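Long-range contacts in uncharacterized protein (PDB 3LUU), which is of unknown function but binds a zinc ion and belongs to the family of gamma-butyrobetaine hydroxylase-like N-terminal domains: residues His37-Cys42 and Leu79-Gly84; Ser18-Val23 and Arg32-His37; Gly73-Gln78 and Thr87-Trp92; Pro14-Arg19 and His63-Glu68. One frame throughout, in Å; residues are numbered along the deposited sequence.

In the fold
The chain folds into two three-stranded antiparallel sheets with two short helices. Contact 2 lies on the hairpin of strands 20-25 and 30-34 in the first sheet, contact 3 on the hairpin of strands 76-81 and 89-91 in the second; their centres are about 16 Å apart, on opposite sides of the centre of the chain. Contact 1 sets helix 35-40 against strand 76-81 and touches all three others. Contact 4, about 7 Å between centres from contact 2, brings the end of strand 9-15 near the start of strand 66-72. Contact 2 closes before contact 1 opens, and they share H37, a zinc ligand, which ties the first hairpin directly to the metal site.

Contact 1. Residues His37-Cys42 and Leu79-Gly84; sequences HLRVEC and LHFSDG. With ZN (zinc ion), chain B.
One face of the F81 ring is taken by the aliphatic part of R39: CD sits over the centre of the ring, 3.7 Å from its centroid, in a CH-pi contact. CB of R39 approaches the rim of the ring at F81 CE1. C42 SG comes obliquely to F81 CE2 at 4.1 Å, a sulfur-aromatic contact. The guanidinium of R39 meets D83 at its edge. R39 and D83 point tip to tip, and R39 NE donates to the syn lone pair of D83 OD2 at 2.8 Å, the core of a salt bridge. Weak bonds from NE to OD1 and from NH2 to OD2 back it up, although the carboxylate is turned 52° from the guanidinium plane. The R39 chain reaches this place because CG is anti to the backbone N (chi1 -180°) and the bend at chi2 (59°) swings CD over the ring. An alanine at R39 takes the CD methylene off the centre of the F81 ring and would probably leave D83 without this charge partner, though K61 also bridges to OD2. Deeper in, L38 CD1 packs against L79 CD1 at 3.9 Å, the two side chains crossing at about a right angle, and F90 lies against both leucines. Other side chains of the 37-42 segment turn to the metal: H37 NE2 and E41 OE2 each bind zinc at 2.0 Å, joined by the C-terminal carboxylate of E101. The arrangement is helix 35-40 packed on the sheet through L38 and R39, with H37 and, just after its end, E41 as an HxxxE pair of zinc ligands.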
loop_
_atom_site.group_PDB
_atom_site.type_symbol
_atom_site.label_atom_id
_atom_site.label_comp_id
_atom_site.label_asym_id
_atom_site.label_seq_id
_atom_site.Cartn_x
_atom_site.Cartn_y
_atom_site.Cartn_z
ATOM N N HIS A 37 3.597 7.003 2.944
ATOM C CA HIS A 37 2.480 7.383 2.077
ATOM C C HIS A 37 1.267 6.490 2.307
ATOM O O HIS A 37 0.151 6.982 2.507
ATOM C CB HIS A 37 2.958 7.353 0.626
ATOM C CG HIS A 37 2.006 7.941 -0.364
ATOM N ND1 HIS A 37 2.196 7.816 -1.720
ATOM C CD2 HIS A 37 0.883 8.672 -0.209
ATOM C CE1 HIS A 37 1.226 8.437 -2.357
ATOM N NE2 HIS A 37 0.413 8.955 -1.464
ATOM N N LEU A 38 1.501 5.185 2.354
ATOM C CA LEU A 38 0.428 4.228 2.615
ATOM C C LEU A 38 -0.256 4.500 3.976
ATOM O O LEU A 38 -1.490 4.480 4.107
ATOM C CB LEU A 38 0.979 2.790 2.551
ATOM C CG LEU A 38 1.410 2.279 1.169
ATOM C CD1 LEU A 38 2.324 1.082 1.338
ATOM C CD2 LEU A 38 0.198 1.926 0.315
ATOM N N ARG A 39 0.551 4.783 4.982
ATOM C CA ARG A 39 0.013 5.055 6.297
ATOM C C ARG A 39 -0.807 6.340 6.327
ATOM O O ARG A 39 -1.896 6.370 6.907
ATOM C CB ARG A 39 1.156 5.076 7.328
ATOM C CG ARG A 39 0.737 5.347 8.768
ATOM C CD ARG A 39 -0.251 4.338 9.281
ATOM N NE ARG A 39 -0.785 4.743 10.566
ATOM C CZ ARG A 39 -1.878 5.482 10.749
ATOM N NH1 ARG A 39 -2.594 5.918 9.730
ATOM N NH2 ARG A 39 -2.260 5.797 11.977
ATOM N N VAL A 40 -0.301 7.414 5.733
ATOM C CA VAL A 40 -1.031 8.685 5.837
ATOM C C VAL A 40 -2.265 8.689 4.948
ATOM O O VAL A 40 -3.179 9.447 5.198
ATOM C CB VAL A 40 -0.138 9.927 5.618
ATOM C CG1 VAL A 40 1.055 9.903 6.604
ATOM C CG2 VAL A 40 0.364 9.999 4.252
ATOM N N GLU A 41 -2.283 7.851 3.915
ATOM C CA GLU A 41 -3.491 7.610 3.066
ATOM C C GLU A 41 -4.283 6.359 3.440
ATOM O O GLU A 41 -5.096 5.907 2.656
ATOM C CB GLU A 41 -3.071 7.365 1.617
ATOM C CG GLU A 41 -2.246 8.437 1.003
ATOM C CD GLU A 41 -3.084 9.447 0.340
ATOM O OE1 GLU A 41 -4.220 9.605 0.831
ATOM O OE2 GLU A 41 -2.612 10.040 -0.666
ATOM N N CYS A 42 -4.008 5.761 4.586
ATOM C CA CYS A 42 -4.698 4.553 5.022
ATOM C C CYS A 42 -6.217 4.772 5.048
ATOM O O CYS A 42 -6.673 5.580 5.851
ATOM C CB CYS A 42 -4.192 4.171 6.413
ATOM S SG CYS A 42 -4.922 2.680 7.090
ATOM N N LEU A 79 -3.022 -3.907 5.449
ATOM C CA LEU A 79 -1.654 -3.565 5.855
ATOM C C LEU A 79 -1.635 -3.380 7.376
ATOM O O LEU A 79 -2.516 -2.726 7.943
ATOM C CB LEU A 79 -1.142 -2.319 5.143
ATOM C CG LEU A 79 -1.124 -2.298 3.621
ATOM C CD1 LEU A 79 -0.380 -1.076 3.146
ATOM C CD2 LEU A 79 -0.550 -3.600 3.058
ATOM N N HIS A 80 -0.681 -4.017 8.040
ATOM C CA HIS A 80 -0.455 -3.818 9.475
ATOM C C HIS A 80 0.761 -2.916 9.648
ATOM O O HIS A 80 1.836 -3.198 9.105
ATOM C CB HIS A 80 -0.223 -5.143 10.191
ATOM C CG HIS A 80 -1.379 -6.076 10.097
ATOM N ND1 HIS A 80 -2.193 -6.354 11.171
ATOM C CD2 HIS A 80 -1.887 -6.758 9.049
ATOM C CE1 HIS A 80 -3.143 -7.184 10.789
ATOM N NE2 HIS A 80 -2.978 -7.449 9.509
ATOM N N PHE A 81 0.582 -1.848 10.402
ATOM C CA PHE A 81 1.602 -0.833 10.566
ATOM C C PHE A 81 2.244 -0.897 11.952
ATOM O O PHE A 81 1.678 -1.454 12.906
ATOM C CB PHE A 81 1.005 0.561 10.333
ATOM C CG PHE A 81 0.542 0.804 8.915
ATOM C CD1 PHE A 81 1.445 1.185 7.933
ATOM C CD2 PHE A 81 -0.799 0.710 8.584
ATOM C CE1 PHE A 81 1.014 1.441 6.624
ATOM C CE2 PHE A 81 -1.238 0.955 7.283
ATOM C CZ PHE A 81 -0.314 1.322 6.304
ATOM N N SER A 82 3.439 -0.322 12.042
ATOM C CA SER A 82 4.242 -0.379 13.255
ATOM C C SER A 82 3.734 0.554 14.380
ATOM O O SER A 82 4.139 0.404 15.522
ATOM C CB SER A 82 5.699 -0.108 12.900
ATOM O OG SER A 82 5.864 1.220 12.469
ATOM N N ASP A 83 2.854 1.506 14.063
ATOM C CA ASP A 83 2.180 2.307 15.096
ATOM C C ASP A 83 0.895 1.643 15.685
ATOM O O ASP A 83 0.187 2.298 16.431
ATOM C CB ASP A 83 1.912 3.742 14.599
ATOM C CG ASP A 83 1.002 3.794 13.375
ATOM O OD1 ASP A 83 0.749 2.756 12.737
ATOM O OD2 ASP A 83 0.503 4.877 13.063
ATOM N N GLY A 84 0.628 0.356 15.393
ATOM C CA GLY A 84 -0.564 -0.405 15.914
ATOM C C GLY A 84 -1.776 -0.427 14.962
ATOM O O GLY A 84 -2.736 -1.220 15.107
HETATM ZN ZN ZN B . -1.033 10.323 -1.896
#

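Contact 2. Residues Ser18-Val23 and Arg32-His37. With ZN (zinc ion), chain B.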
loop_
_atom_site.group_PDB
_atom_site.type_symbol
_atom_site.label_atom_id
_atom_site.label_comp_id
_atom_site.label_asym_id
_atom_site.label_seq_id
_atom_site.Cartn_x
_atom_site.Cartn_y
_atom_site.Cartn_z
ATOM N N SER A 18 14.372 -0.018 2.615
ATOM C CA SER A 18 14.028 1.169 1.871
ATOM C C SER A 18 12.662 1.801 2.231
ATOM O O SER A 18 12.377 2.928 1.854
ATOM C CB SER A 18 14.137 0.871 0.388
ATOM O OG SER A 18 13.242 -0.150 0.025
ATOM N N ARG A 19 11.836 1.069 2.970
ATOM C CA ARG A 19 10.539 1.529 3.457
ATOM C C ARG A 19 9.572 1.855 2.334
ATOM O O ARG A 19 8.881 2.890 2.369
ATOM C CB ARG A 19 10.671 2.669 4.472
ATOM C CG ARG A 19 11.666 2.318 5.577
ATOM C CD ARG A 19 11.219 2.701 6.990
ATOM N NE ARG A 19 11.300 4.139 7.252
ATOM C CZ ARG A 19 12.428 4.845 7.418
ATOM N NH1 ARG A 19 13.627 4.269 7.326
ATOM N NH2 ARG A 19 12.361 6.158 7.673
ATOM N N VAL A 20 9.482 0.900 1.408
ATOM C CA VAL A 20 8.577 1.025 0.266
ATOM C C VAL A 20 7.994 -0.322 -0.056
ATOM O O VAL A 20 8.612 -1.385 0.171
ATOM C CB VAL A 20 9.218 1.628 -1.021
ATOM C CG1 VAL A 20 9.914 2.937 -0.714
ATOM C CG2 VAL A 20 10.162 0.637 -1.702
HETATM N N MSE A 21 6.753 -0.277 -0.538
HETATM C CA MSE A 21 6.071 -1.496 -0.980
HETATM C C MSE A 21 5.994 -1.461 -2.501
HETATM O O MSE A 21 5.434 -0.514 -3.082
HETATM C CB MSE A 21 4.671 -1.664 -0.365
HETATM C CG MSE A 21 4.140 -3.116 -0.492
HETATM SE SE MSE A 21 2.403 -3.253 0.264
HETATM C CE MSE A 21 1.295 -2.147 -0.858
ATOM N N GLU A 22 6.584 -2.461 -3.132
ATOM C CA GLU A 22 6.532 -2.597 -4.581
ATOM C C GLU A 22 5.406 -3.537 -4.947
ATOM O O GLU A 22 5.180 -4.532 -4.272
ATOM C CB GLU A 22 7.836 -3.151 -5.115
ATOM C CG GLU A 22 9.022 -2.256 -4.834
ATOM C CD GLU A 22 10.220 -2.608 -5.689
ATOM O OE1 GLU A 22 10.412 -3.802 -5.961
ATOM O OE2 GLU A 22 10.998 -1.730 -6.062
ATOM N N VAL A 23 4.686 -3.196 -5.999
ATOM C CA VAL A 23 3.631 -4.052 -6.547
ATOM C C VAL A 23 3.810 -4.069 -8.062
ATOM O O VAL A 23 3.858 -3.021 -8.692
ATOM C CB VAL A 23 2.209 -3.538 -6.238
ATOM C CG1 VAL A 23 1.162 -4.552 -6.816
ATOM C CG2 VAL A 23 2.015 -3.290 -4.739
ATOM N N ARG A 32 5.900 1.832 -6.640
ATOM C CA ARG A 32 6.760 1.866 -5.477
ATOM C C ARG A 32 6.130 2.905 -4.552
ATOM O O ARG A 32 6.293 4.108 -4.761
ATOM C CB ARG A 32 8.196 2.215 -5.841
ATOM C CG ARG A 32 8.883 1.225 -6.766
ATOM C CD ARG A 32 10.337 1.681 -7.112
ATOM N NE ARG A 32 11.321 1.045 -6.244
ATOM C CZ ARG A 32 11.810 1.538 -5.103
ATOM N NH1 ARG A 32 11.458 2.736 -4.648
ATOM N NH2 ARG A 32 12.686 0.814 -4.407
ATOM N N LEU A 33 5.415 2.418 -3.535
ATOM C CA LEU A 33 4.655 3.247 -2.622
ATOM C C LEU A 33 5.347 3.231 -1.266
ATOM O O LEU A 33 5.549 2.155 -0.710
ATOM C CB LEU A 33 3.231 2.715 -2.506
ATOM C CG LEU A 33 2.395 2.864 -3.781
ATOM C CD1 LEU A 33 1.128 2.044 -3.638
ATOM C CD2 LEU A 33 2.121 4.357 -4.005
ATOM N N THR A 34 5.743 4.405 -0.751
ATOM C CA THR A 34 6.415 4.423 0.557
ATOM C C THR A 34 5.451 3.961 1.664
ATOM O O THR A 34 4.224 4.213 1.640
ATOM C CB THR A 34 7.009 5.803 0.942
ATOM O OG1 THR A 34 5.958 6.743 1.087
ATOM C CG2 THR A 34 8.037 6.292 -0.099
ATOM N N PHE A 35 6.018 3.291 2.658
ATOM C CA PHE A 35 5.248 2.941 3.857
ATOM C C PHE A 35 4.561 4.166 4.460
ATOM O O PHE A 35 3.411 4.093 4.914
ATOM C CB PHE A 35 6.188 2.303 4.886
ATOM C CG PHE A 35 6.702 0.923 4.495
ATOM C CD1 PHE A 35 6.179 0.220 3.418
ATOM C CD2 PHE A 35 7.664 0.287 5.260
ATOM C CE1 PHE A 35 6.635 -1.042 3.087
ATOM C CE2 PHE A 35 8.111 -1.010 4.915
ATOM C CZ PHE A 35 7.570 -1.661 3.837
ATOM N N GLU A 36 5.283 5.287 4.488
ATOM C CA GLU A 36 4.756 6.539 5.012
ATOM C C GLU A 36 3.504 6.967 4.270
ATOM O O GLU A 36 2.518 7.308 4.878
ATOM C CB GLU A 36 5.782 7.639 4.863
ATOM C CG GLU A 36 5.305 8.990 5.381
ATOM C CD GLU A 36 6.247 10.143 5.035
ATOM O OE1 GLU A 36 6.981 10.069 4.016
ATOM O OE2 GLU A 36 6.251 11.127 5.813
ATOM N N HIS A 37 3.597 7.003 2.944
ATOM C CA HIS A 37 2.480 7.383 2.077
ATOM C C HIS A 37 1.267 6.490 2.307
ATOM O O HIS A 37 0.151 6.982 2.507
ATOM C CB HIS A 37 2.958 7.353 0.626
ATOM C CG HIS A 37 2.006 7.941 -0.364
ATOM N ND1 HIS A 37 2.196 7.816 -1.720
ATOM C CD2 HIS A 37 0.883 8.672 -0.209
ATOM C CE1 HIS A 37 1.226 8.437 -2.357
ATOM N NE2 HIS A 37 0.413 8.955 -1.464
HETATM ZN ZN ZN B . -1.033 10.323 -1.896
HETATM O O HOH W 1 14.086 -0.017 -2.557
HETATM O O HOH W 2 8.247 5.153 4.170
#
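R19 and F35 meet where a beta hairpin, strands 20-25 and 30-34, runs into helix 35-40; toward strand 9-15, R19 and V20 both face L15 in a G1 beta bulge. R19 has a positive phi (62°), and its carbonyl O takes the F35 N-H at 2.9 Å, with the donor above the carbonyl plane. The same oxygen accepts from water 2, which accepts from E36 N, tying the first turn of the helix to the bulge. The F35 ring lays one face against the R19-V20 peptide: R19 C and V20 N are both over its centre, and R19 CA adds a CH-pi contact. V20 pairs with T34 without hydrogen bonds; in the conformer given, one of two, its CG1 meets T34 CG2 at 3.9 Å, while CG2 lies over one face of the R32 guanidinium, 3.7 Å from NH2. Selenomethionine M21 forms the hydrogen-bonded pair with L33, N to L33 O at 2.7 Å and O to L33 N at 3.0 Å, both nearly straight. Its side chain shares with L33 the face of the sheet that L95 of helix 92-98 covers. E22, on the V20 face, runs beside R32, both pointing the same way, and OE2 takes a weak bond from R32 NE at 2.8 Å within a salt bridge. The carboxylate and guanidinium planes stand almost perpendicular (87°). R13 bridges to the other oxygen, OE1, so E22 is held between two arginines. T34 is the helix N-cap: its OG1 accepts from H37 N at 3.0 Å.

Contact 3. Residues Gly73-Gln78 and Thr87-Trp92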
loop_
_atom_site.group_PDB
_atom_site.type_symbol
_atom_site.label_atom_id
_atom_site.label_comp_id
_atom_site.label_asym_id
_atom_site.label_seq_id
_atom_site.Cartn_x
_atom_site.Cartn_y
_atom_site.Cartn_z
ATOM N N GLY A 73 -9.488 -11.470 0.503
ATOM C CA GLY A 73 -10.128 -12.041 -0.664
ATOM C C GLY A 73 -9.191 -11.905 -1.843
ATOM O O GLY A 73 -7.982 -12.040 -1.677
ATOM N N HIS A 74 -9.754 -11.587 -3.009
ATOM C CA HIS A 74 -8.968 -11.317 -4.204
ATOM C C HIS A 74 -8.870 -9.838 -4.538
ATOM O O HIS A 74 -8.225 -9.479 -5.497
ATOM C CB HIS A 74 -9.603 -12.047 -5.396
ATOM C CG HIS A 74 -9.469 -13.536 -5.321
ATOM N ND1 HIS A 74 -8.247 -14.163 -5.178
ATOM C CD2 HIS A 74 -10.396 -14.522 -5.376
ATOM C CE1 HIS A 74 -8.430 -15.472 -5.137
ATOM N NE2 HIS A 74 -9.724 -15.716 -5.263
ATOM N N TYR A 75 -9.490 -8.970 -3.757
ATOM C CA TYR A 75 -9.681 -7.587 -4.177
ATOM C C TYR A 75 -8.846 -6.601 -3.382
ATOM O O TYR A 75 -8.702 -5.442 -3.788
ATOM C CB TYR A 75 -11.170 -7.208 -4.079
ATOM C CG TYR A 75 -11.693 -6.996 -2.640
ATOM C CD1 TYR A 75 -12.093 -8.073 -1.838
ATOM C CD2 TYR A 75 -11.803 -5.707 -2.093
ATOM C CE1 TYR A 75 -12.580 -7.864 -0.513
ATOM C CE2 TYR A 75 -12.277 -5.492 -0.766
ATOM C CZ TYR A 75 -12.663 -6.570 0.020
ATOM O OH TYR A 75 -13.131 -6.343 1.314
ATOM N N ALA A 76 -8.281 -7.024 -2.252
ATOM C CA ALA A 76 -7.576 -6.074 -1.407
ATOM C C ALA A 76 -6.453 -6.720 -0.587
ATOM O O ALA A 76 -6.231 -7.933 -0.643
ATOM C CB ALA A 76 -8.586 -5.376 -0.510
ATOM N N VAL A 77 -5.688 -5.873 0.095
ATOM C CA VAL A 77 -4.748 -6.298 1.123
ATOM C C VAL A 77 -4.992 -5.457 2.395
ATOM O O VAL A 77 -5.365 -4.279 2.335
ATOM C CB VAL A 77 -3.213 -6.173 0.752
ATOM C CG1 VAL A 77 -2.753 -7.343 -0.111
ATOM C CG2 VAL A 77 -2.847 -4.769 0.163
ATOM N N GLN A 78 -4.762 -6.091 3.533
ATOM C CA GLN A 78 -4.799 -5.435 4.813
ATOM C C GLN A 78 -3.337 -5.154 5.148
ATOM O O GLN A 78 -2.496 -6.077 5.144
ATOM C CB GLN A 78 -5.388 -6.378 5.846
ATOM C CG GLN A 78 -5.521 -5.792 7.241
ATOM C CD GLN A 78 -5.907 -6.837 8.292
ATOM O OE1 GLN A 78 -5.403 -7.991 8.303
ATOM N NE2 GLN A 78 -6.761 -6.430 9.206
ATOM N N THR A 87 -6.322 -1.784 10.822
ATOM C CA THR A 87 -7.352 -1.545 9.851
ATOM C C THR A 87 -6.520 -0.909 8.735
ATOM O O THR A 87 -5.286 -0.692 8.858
ATOM C CB THR A 87 -8.508 -0.590 10.345
ATOM O OG1 THR A 87 -8.662 -0.683 11.765
ATOM C CG2 THR A 87 -9.838 -0.951 9.662
ATOM N N GLY A 88 -7.188 -0.645 7.634
ATOM C CA GLY A 88 -6.514 -0.229 6.450
ATOM C C GLY A 88 -6.587 -1.429 5.564
ATOM O O GLY A 88 -5.657 -2.238 5.543
ATOM N N ILE A 89 -7.728 -1.550 4.888
ATOM C CA ILE A 89 -7.897 -2.510 3.801
ATOM C C ILE A 89 -7.691 -1.651 2.567
ATOM O O ILE A 89 -8.359 -0.639 2.394
ATOM C CB ILE A 89 -9.280 -3.164 3.784
ATOM C CG1 ILE A 89 -9.546 -3.921 5.105
ATOM C CG2 ILE A 89 -9.452 -4.091 2.579
ATOM C CD1 ILE A 89 -8.671 -5.139 5.340
ATOM N N PHE A 90 -6.711 -2.020 1.757
ATOM C CA PHE A 90 -6.365 -1.267 0.564
ATOM C C PHE A 90 -6.765 -2.106 -0.631
ATOM O O PHE A 90 -6.190 -3.191 -0.853
ATOM C CB PHE A 90 -4.869 -1.023 0.484
ATOM C CG PHE A 90 -4.328 -0.066 1.518
ATOM C CD1 PHE A 90 -4.245 -0.442 2.851
ATOM C CD2 PHE A 90 -3.823 1.172 1.138
ATOM C CE1 PHE A 90 -3.708 0.401 3.794
ATOM C CE2 PHE A 90 -3.303 2.030 2.101
ATOM C CZ PHE A 90 -3.253 1.634 3.420
ATOM N N THR A 91 -7.714 -1.614 -1.422
ATOM C CA THR A 91 -8.063 -2.328 -2.640
ATOM C C THR A 91 -6.933 -2.123 -3.653
ATOM O O THR A 91 -6.176 -1.145 -3.574
ATOM C CB THR A 91 -9.379 -1.877 -3.246
ATOM O OG1 THR A 91 -9.276 -0.526 -3.720
ATOM C CG2 THR A 91 -10.501 -1.975 -2.219
ATOM N N TRP A 92 -6.815 -3.058 -4.588
ATOM C CA TRP A 92 -5.872 -2.947 -5.696
ATOM C C TRP A 92 -6.056 -1.638 -6.478
ATOM O O TRP A 92 -5.083 -0.952 -6.778
ATOM C CB TRP A 92 -6.000 -4.149 -6.631
ATOM C CG TRP A 92 -5.820 -5.470 -5.944
ATOM C CD1 TRP A 92 -6.647 -6.552 -6.035
ATOM C CD2 TRP A 92 -4.756 -5.853 -5.068
ATOM N NE1 TRP A 92 -6.162 -7.584 -5.273
ATOM C CE2 TRP A 92 -5.006 -7.187 -4.665
ATOM C CE3 TRP A 92 -3.598 -5.217 -4.604
ATOM C CZ2 TRP A 92 -4.153 -7.886 -3.807
ATOM C CZ3 TRP A 92 -2.744 -5.920 -3.751
ATOM C CH2 TRP A 92 -3.036 -7.237 -3.362
#
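CG of W92 is anti to the carbonyl carbon (chi1 -56°), and chi2 of 130° turns one indole face to Y75 O and A76 N. The frame is a beta hairpin of strands 76-81 and 89-91; on the side of strand 66-72, Y75 and A76 face V72 in a classic beta bulge. V77 and F90 form the hairpin's hydrogen-bonded pair: F90 N donates to V77 O at 2.7 Å, and V77 N returns to F90 O. W92 N donates to Y75 O at 3.1 Å. The V77 side chain crosses the indole at about a right angle, its CG1 near W92 CH2. An alanine at W92 would probably open a gap beside V77 and leave H74 O without its indole donor. On the other face of the sheet, A76 CB presses on I89 CG2 at 3.5 Å, tighter than usual, and I89 CD1 reaches Q78 CB. A76 CB also lies over one face of the Y75 ring, while T91 CG2 meets that ring's edge; T91 OG1 instead caps Y94 N in helix 92-98. The indole N-H closes the contact: W92 NE1 donates to H74 O at 2.8 Å, the oxygen in the ring plane.

Contact 4. Residues Pro14-Arg19 and His63-Glu68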
loop_
_atom_site.group_PDB
_atom_site.type_symbol
_atom_site.label_atom_id
_atom_site.label_comp_id
_atom_site.label_asym_id
_atom_site.label_seq_id
_atom_site.Cartn_x
_atom_site.Cartn_y
_atom_site.Cartn_z
ATOM N N PRO A 14 7.038 -5.954 0.100
ATOM C CA PRO A 14 7.274 -4.901 1.077
ATOM C C PRO A 14 8.745 -4.885 1.526
ATOM O O PRO A 14 9.246 -5.879 2.076
ATOM C CB PRO A 14 6.321 -5.254 2.214
ATOM C CG PRO A 14 6.040 -6.696 2.078
ATOM C CD PRO A 14 6.361 -7.126 0.668
ATOM N N LEU A 15 9.439 -3.775 1.257
ATOM C CA LEU A 15 10.888 -3.654 1.485
ATOM C C LEU A 15 11.146 -2.861 2.761
ATOM O O LEU A 15 10.958 -1.654 2.810
ATOM C CB LEU A 15 11.571 -3.015 0.271
ATOM C CG LEU A 15 11.418 -3.710 -1.108
ATOM C CD1 LEU A 15 11.844 -2.767 -2.247
ATOM C CD2 LEU A 15 12.199 -5.065 -1.147
HETATM N N MSE A 16 11.578 -3.555 3.809
HETATM C CA MSE A 16 11.750 -2.943 5.124
HETATM C C MSE A 16 12.895 -1.939 5.186
HETATM O O MSE A 16 12.806 -0.963 5.903
HETATM C CB MSE A 16 11.980 -4.000 6.201
HETATM C CG MSE A 16 10.955 -5.091 6.247
HETATM SE SE MSE A 16 9.191 -4.325 6.520
HETATM C CE MSE A 16 9.691 -3.183 8.027
ATOM N N ILE A 17 13.975 -2.191 4.461
ATOM C CA ILE A 17 15.141 -1.309 4.548
ATOM C C ILE A 17 14.844 0.027 3.851
ATOM O O ILE A 17 15.015 1.064 4.442
ATOM C CB ILE A 17 16.448 -2.000 4.003
ATOM C CG1 ILE A 17 16.696 -3.338 4.750
ATOM C CG2 ILE A 17 17.685 -1.073 4.106
ATOM C CD1 ILE A 17 16.696 -3.221 6.246
ATOM N N SER A 18 14.372 -0.018 2.615
ATOM C CA SER A 18 14.028 1.169 1.871
ATOM C C SER A 18 12.662 1.801 2.231
ATOM O O SER A 18 12.377 2.928 1.854
ATOM C CB SER A 18 14.137 0.871 0.388
ATOM O OG SER A 18 13.242 -0.150 0.025
ATOM N N ARG A 19 11.836 1.069 2.970
ATOM C CA ARG A 19 10.539 1.529 3.457
ATOM C C ARG A 19 9.572 1.855 2.334
ATOM O O ARG A 19 8.881 2.890 2.369
ATOM C CB ARG A 19 10.671 2.669 4.472
ATOM C CG ARG A 19 11.666 2.318 5.577
ATOM C CD ARG A 19 11.219 2.701 6.990
ATOM N NE ARG A 19 11.300 4.139 7.252
ATOM C CZ ARG A 19 12.428 4.845 7.418
ATOM N NH1 ARG A 19 13.627 4.269 7.326
ATOM N NH2 ARG A 19 12.361 6.158 7.673
ATOM N N HIS A 63 8.440 7.537 10.161
ATOM C CA HIS A 63 9.126 6.379 10.717
ATOM C C HIS A 63 8.257 5.139 10.811
ATOM O O HIS A 63 8.727 4.086 11.259
ATOM C CB HIS A 63 9.775 6.738 12.050
ATOM C CG HIS A 63 11.075 7.487 11.888
ATOM N ND1 HIS A 63 11.245 8.798 12.284
ATOM C CD2 HIS A 63 12.257 7.106 11.344
ATOM C CE1 HIS A 63 12.478 9.184 12.009
ATOM N NE2 HIS A 63 13.112 8.178 11.434
ATOM N N VAL A 64 7.032 5.203 10.294
ATOM C CA VAL A 64 6.129 4.050 10.382
ATOM C C VAL A 64 6.521 3.006 9.311
ATOM O O VAL A 64 7.022 3.365 8.215
ATOM C CB VAL A 64 4.648 4.540 10.362
ATOM C CG1 VAL A 64 3.687 3.401 10.377
ATOM C CG2 VAL A 64 4.412 5.481 11.638
ATOM N N SER A 65 6.413 1.719 9.660
ATOM C CA SER A 65 6.649 0.676 8.684
ATOM C C SER A 65 5.444 -0.251 8.547
ATOM O O SER A 65 4.586 -0.296 9.412
ATOM C CB SER A 65 7.918 -0.114 9.014
ATOM O OG SER A 65 7.722 -0.895 10.170
ATOM N N VAL A 66 5.371 -0.941 7.407
ATOM C CA VAL A 66 4.413 -2.000 7.193
ATOM C C VAL A 66 5.055 -3.271 7.752
ATOM O O VAL A 66 6.113 -3.727 7.294
ATOM C CB VAL A 66 4.037 -2.142 5.714
ATOM C CG1 VAL A 66 3.202 -3.376 5.493
ATOM C CG2 VAL A 66 3.297 -0.869 5.248
ATOM N N VAL A 67 4.435 -3.807 8.785
ATOM C CA VAL A 67 4.927 -5.011 9.440
ATOM C C VAL A 67 4.390 -6.285 8.799
ATOM O O VAL A 67 5.077 -7.307 8.808
ATOM C CB VAL A 67 4.706 -4.957 10.951
ATOM C CG1 VAL A 67 5.502 -3.782 11.507
ATOM C CG2 VAL A 67 3.251 -4.852 11.309
ATOM N N GLU A 68 3.197 -6.221 8.198
ATOM C CA GLU A 68 2.641 -7.349 7.488
ATOM C C GLU A 68 1.639 -6.918 6.450
ATOM O O GLU A 68 0.995 -5.902 6.596
ATOM C CB GLU A 68 1.964 -8.301 8.479
ATOM C CG GLU A 68 1.974 -9.732 7.973
ATOM C CD GLU A 68 1.562 -10.737 9.021
ATOM O OE1 GLU A 68 1.330 -10.348 10.194
ATOM O OE2 GLU A 68 1.463 -11.930 8.651
HETATM O O HOH W 3 8.534 4.972 6.828
#
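Selenomethionine M16 and S65 make the close part of this contact, between the turn linking strands 9-15 and 20-25 and the segment leading into strand 66-72. These strands belong to different antiparallel sheets, and no direct hydrogen bond joins the two segments here. In the conformer given, one of two, the M16 chain bends at chi2 (-58°) and again at chi3 (-49°), bringing CE to S65 CB at 3.7 Å. F35 of helix 35-40 fills in between, touching M16, R19, S65 and V66, so F35 is a neighbour common to both segments. V66 then passes into the core against F81.

The other end is looser and watery. R19 crosses H63 obliquely, with the guanidinium and imidazole planes 21° apart, and R19 NH2 stands 3.8 Å from H63 CD2. This is a grazing contact rather than a bond; NH2 donates instead to E62 O. Such closeness to a positive group would tend to disfavour a charged H63. Beside V64, water 3 does the joining: in the plane of the guanidinium and at its edge, it accepts from R19 NE at 2.9 Å and donates to V64 O at 2.6 Å.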